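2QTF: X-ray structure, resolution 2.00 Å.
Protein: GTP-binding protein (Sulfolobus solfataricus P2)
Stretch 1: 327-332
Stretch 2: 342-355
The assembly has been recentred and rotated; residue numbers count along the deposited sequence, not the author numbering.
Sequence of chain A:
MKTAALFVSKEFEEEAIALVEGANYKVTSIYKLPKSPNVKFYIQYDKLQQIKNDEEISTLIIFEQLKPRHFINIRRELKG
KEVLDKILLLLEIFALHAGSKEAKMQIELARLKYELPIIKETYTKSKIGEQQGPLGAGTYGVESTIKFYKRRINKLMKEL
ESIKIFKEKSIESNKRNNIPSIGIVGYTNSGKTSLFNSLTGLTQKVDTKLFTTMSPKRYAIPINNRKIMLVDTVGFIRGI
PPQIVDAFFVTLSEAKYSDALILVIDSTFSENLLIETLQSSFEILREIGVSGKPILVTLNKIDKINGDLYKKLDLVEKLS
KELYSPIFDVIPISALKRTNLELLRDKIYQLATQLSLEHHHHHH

Stretch 1 327-332: IFDVIP
Stretch 2 342-355: ELLRDKIYQLATQL

How do the two backbones lie against each other? Residues 327-332 form a strand, and residues 342-355 continue a helix that begins earlier in the chain. They run nearly antiparallel, at 162° between N-to-C directions (signed crossing angle -162°), with a closest axial approach of 9.2 Å. The register pairs Phe-328 CA with Leu-351 CA at 7.4 Å, Asp-329 CA with Lys-347 CA at 8.0 Å, and Ile-331 CA with Leu-344 CA at 7.4 Å. The helix keeps regular i to i+4 hydrogen bonds, with phi/psi near -63/-43. The strand is extended except at Phe-328 (-69/-53), followed by Asp-329 at -171/172; the regular alternation is broken here, and both consecutive CA-to-CB bonds point toward the helix.

What does the Phe-328 ring rest on? With chi1 t and chi2 75°, it places one face over Leu-351 (t, p), whose CB lies 4.0 Å from the ring centroid and 14° off the normal, a CH-pi contact. Phe-328 CD1 also meets Leu-351 CD1 at 3.8 Å. At the ring edge, Phe-328 CE1 approaches Gln-354 OE1 at 3.4 Å and Phe-328 CZ approaches Gln-350 CB at 3.9 Å.

Where is the polar link? Lys-347 (m, m, t, t) extends its amine to Asp-329 (chi1 t, -150°), and Lys-347 NZ donates to Asp-329 OD2 at 2.6 Å in a hydrogen-bonded salt bridge. The other carboxylate oxygen, Asp-329 OD1, accepts from Val-330 N at 2.7 Å, so the carboxylate is held from two directions.

How does Ile-331 close the other end? Its p, t rotamer sends CD1 to the helix backbone: Ile-331 CD1 lies 3.6 Å from Leu-344 CA and 4.0 Å from Leu-344 CD1. Leu-343 (t, p) packs beside it, Ile-331 CB to Leu-343 CD2 being 3.8 Å. Between Asp-329 and Ile-331, Val-330 has its side chain out of the helix's reach.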

# COMPACT_ATOMS: atom_id res chain seq x y z
N ILE A 327 8.51 20.64 8.76
CA ILE A 327 9.42 19.66 8.21
C ILE A 327 10.55 19.50 9.30
O ILE A 327 11.27 20.48 9.62
CB ILE A 327 9.99 20.15 6.88
CG1 ILE A 327 8.90 20.17 5.80
CG2 ILE A 327 11.06 19.20 6.28
CD1 ILE A 327 8.27 18.77 5.32
N PHE A 328 10.71 18.30 9.80
CA PHE A 328 11.82 17.98 10.74
C PHE A 328 13.17 18.02 10.06
O PHE A 328 14.10 18.68 10.49
CB PHE A 328 11.56 16.64 11.40
CG PHE A 328 12.55 16.33 12.45
CD1 PHE A 328 12.48 16.98 13.69
CD2 PHE A 328 13.61 15.42 12.19
CE1 PHE A 328 13.44 16.74 14.66
CE2 PHE A 328 14.59 15.16 13.18
CZ PHE A 328 14.51 15.84 14.39
N ASP A 329 13.30 17.30 8.96
CA ASP A 329 14.50 17.35 8.19
C ASP A 329 14.28 16.61 6.91
O ASP A 329 13.23 15.98 6.74
CB ASP A 329 15.63 16.61 8.95
CG ASP A 329 17.02 17.21 8.62
OD1 ASP A 329 17.12 17.90 7.57
OD2 ASP A 329 17.96 17.02 9.42
N VAL A 330 15.25 16.71 6.01
CA VAL A 330 15.26 16.05 4.70
C VAL A 330 16.61 15.36 4.56
O VAL A 330 17.64 16.09 4.58
CB VAL A 330 15.02 17.09 3.52
CG1 VAL A 330 14.95 16.36 2.22
CG2 VAL A 330 13.65 17.81 3.65
N ILE A 331 16.65 14.01 4.49
CA ILE A 331 17.92 13.25 4.37
C ILE A 331 17.92 12.30 3.17
O ILE A 331 16.90 11.76 2.82
CB ILE A 331 18.29 12.52 5.69
CG1 ILE A 331 17.17 11.52 6.05
CG2 ILE A 331 18.28 13.64 6.82
CD1 ILE A 331 17.37 10.66 7.35
N PRO A 332 19.08 12.09 2.57
CA PRO A 332 19.19 11.06 1.55
C PRO A 332 19.62 9.77 2.17
O PRO A 332 20.57 9.76 3.04
CB PRO A 332 20.35 11.59 0.67
CG PRO A 332 21.27 12.37 1.75
CD PRO A 332 20.33 12.88 2.79
N GLU A 342 22.88 5.34 9.65
CA GLU A 342 23.21 5.88 10.94
C GLU A 342 22.65 7.28 11.02
O GLU A 342 22.11 7.69 12.03
CB GLU A 342 24.73 5.87 11.19
CG GLU A 342 25.08 6.49 12.62
CD GLU A 342 24.60 5.69 13.86
OE1 GLU A 342 24.30 4.51 13.68
OE2 GLU A 342 24.62 6.30 14.99
N LEU A 343 22.72 8.03 9.92
CA LEU A 343 22.02 9.33 9.94
C LEU A 343 20.52 9.19 10.18
O LEU A 343 19.94 9.95 10.95
CB LEU A 343 22.25 10.13 8.61
CG LEU A 343 21.55 11.50 8.42
CD1 LEU A 343 21.91 12.51 9.49
CD2 LEU A 343 21.87 12.05 6.95
N LEU A 344 19.91 8.25 9.50
CA LEU A 344 18.45 8.06 9.59
C LEU A 344 18.16 7.67 11.09
O LEU A 344 17.26 8.24 11.75
CB LEU A 344 18.11 6.85 8.71
CG LEU A 344 16.66 6.26 8.93
CD1 LEU A 344 15.64 7.29 8.57
CD2 LEU A 344 16.38 4.93 8.12
N ARG A 345 18.89 6.67 11.60
CA ARG A 345 18.81 6.38 13.07
C ARG A 345 18.93 7.57 13.95
O ARG A 345 18.09 7.76 14.82
CB ARG A 345 19.90 5.28 13.44
CG ARG A 345 19.96 4.93 15.00
CD ARG A 345 21.17 3.94 15.23
NE ARG A 345 21.30 3.68 16.67
CZ ARG A 345 21.88 4.52 17.48
NH1 ARG A 345 22.44 5.62 16.96
NH2 ARG A 345 21.97 4.21 18.78
N ASP A 346 20.01 8.39 13.82
CA ASP A 346 20.18 9.51 14.66
C ASP A 346 19.03 10.56 14.52
O ASP A 346 18.62 11.22 15.48
CB ASP A 346 21.45 10.22 14.32
CG ASP A 346 22.73 9.39 14.74
OD1 ASP A 346 22.53 8.53 15.61
OD2 ASP A 346 23.80 9.61 14.14
N LYS A 347 18.58 10.77 13.30
CA LYS A 347 17.45 11.73 13.14
C LYS A 347 16.13 11.22 13.77
O LYS A 347 15.43 11.99 14.38
CB LYS A 347 17.20 12.05 11.67
CG LYS A 347 18.38 12.76 11.05
CD LYS A 347 18.38 14.23 11.58
CE LYS A 347 19.69 14.95 11.10
NZ LYS A 347 19.37 16.31 11.50
N ILE A 348 15.87 9.94 13.70
CA ILE A 348 14.71 9.37 14.41
C ILE A 348 14.81 9.50 15.92
O ILE A 348 13.87 9.92 16.60
CB ILE A 348 14.54 7.92 14.02
CG1 ILE A 348 13.98 7.90 12.55
CG2 ILE A 348 13.52 7.25 14.95
CD1 ILE A 348 14.10 6.52 11.97
N TYR A 349 16.00 9.21 16.45
CA TYR A 349 16.25 9.53 17.87
C TYR A 349 16.01 11.02 18.18
O TYR A 349 15.39 11.41 19.19
CB TYR A 349 17.73 9.13 18.30
CG TYR A 349 17.91 9.36 19.80
CD1 TYR A 349 17.35 8.45 20.73
CD2 TYR A 349 18.63 10.44 20.26
CE1 TYR A 349 17.51 8.64 22.12
CE2 TYR A 349 18.82 10.66 21.65
CZ TYR A 349 18.26 9.76 22.55
OH TYR A 349 18.42 9.98 23.89
N GLN A 350 16.52 11.91 17.37
CA GLN A 350 16.38 13.31 17.71
C GLN A 350 14.91 13.73 17.62
O GLN A 350 14.43 14.56 18.36
CB GLN A 350 17.13 14.19 16.72
CG GLN A 350 18.70 14.21 16.75
CD GLN A 350 19.31 14.76 15.40
OE1 GLN A 350 18.75 15.70 14.78
NE2 GLN A 350 20.43 14.15 14.94
N LEU A 351 14.18 13.15 16.66
CA LEU A 351 12.72 13.46 16.54
C LEU A 351 12.03 12.94 17.79
O LEU A 351 11.18 13.62 18.37
CB LEU A 351 12.19 12.75 15.27
CG LEU A 351 10.68 12.79 14.93
CD1 LEU A 351 10.15 14.23 14.99
CD2 LEU A 351 10.65 12.18 13.44
N ALA A 352 12.38 11.75 18.21
CA ALA A 352 11.75 11.07 19.36
C ALA A 352 12.00 11.88 20.67
O ALA A 352 11.09 12.10 21.49
CB ALA A 352 12.19 9.61 19.49
N THR A 353 13.21 12.42 20.77
CA THR A 353 13.59 13.36 21.83
C THR A 353 12.80 14.66 21.72
O THR A 353 12.20 15.09 22.71
CB THR A 353 15.12 13.69 21.74
OG1 THR A 353 15.83 12.45 21.84
CG2 THR A 353 15.53 14.58 22.90
N GLN A 354 12.77 15.30 20.54
CA GLN A 354 11.88 16.44 20.38
C GLN A 354 10.40 16.22 20.80
O GLN A 354 9.80 17.07 21.52
CB GLN A 354 11.98 17.02 18.99
CG GLN A 354 10.91 18.07 18.69
CD GLN A 354 11.05 18.61 17.27
OE1 GLN A 354 12.13 19.03 16.86
NE2 GLN A 354 9.96 18.60 16.53
N LEU A 355 9.83 15.08 20.42
CA LEU A 355 8.47 14.79 20.75
C LEU A 355 8.33 14.67 22.27
O LEU A 355 7.34 15.14 22.82
CB LEU A 355 8.01 13.49 20.09
CG LEU A 355 7.90 13.66 18.55
CD1 LEU A 355 7.75 12.29 17.92
CD2 LEU A 355 6.74 14.64 18.21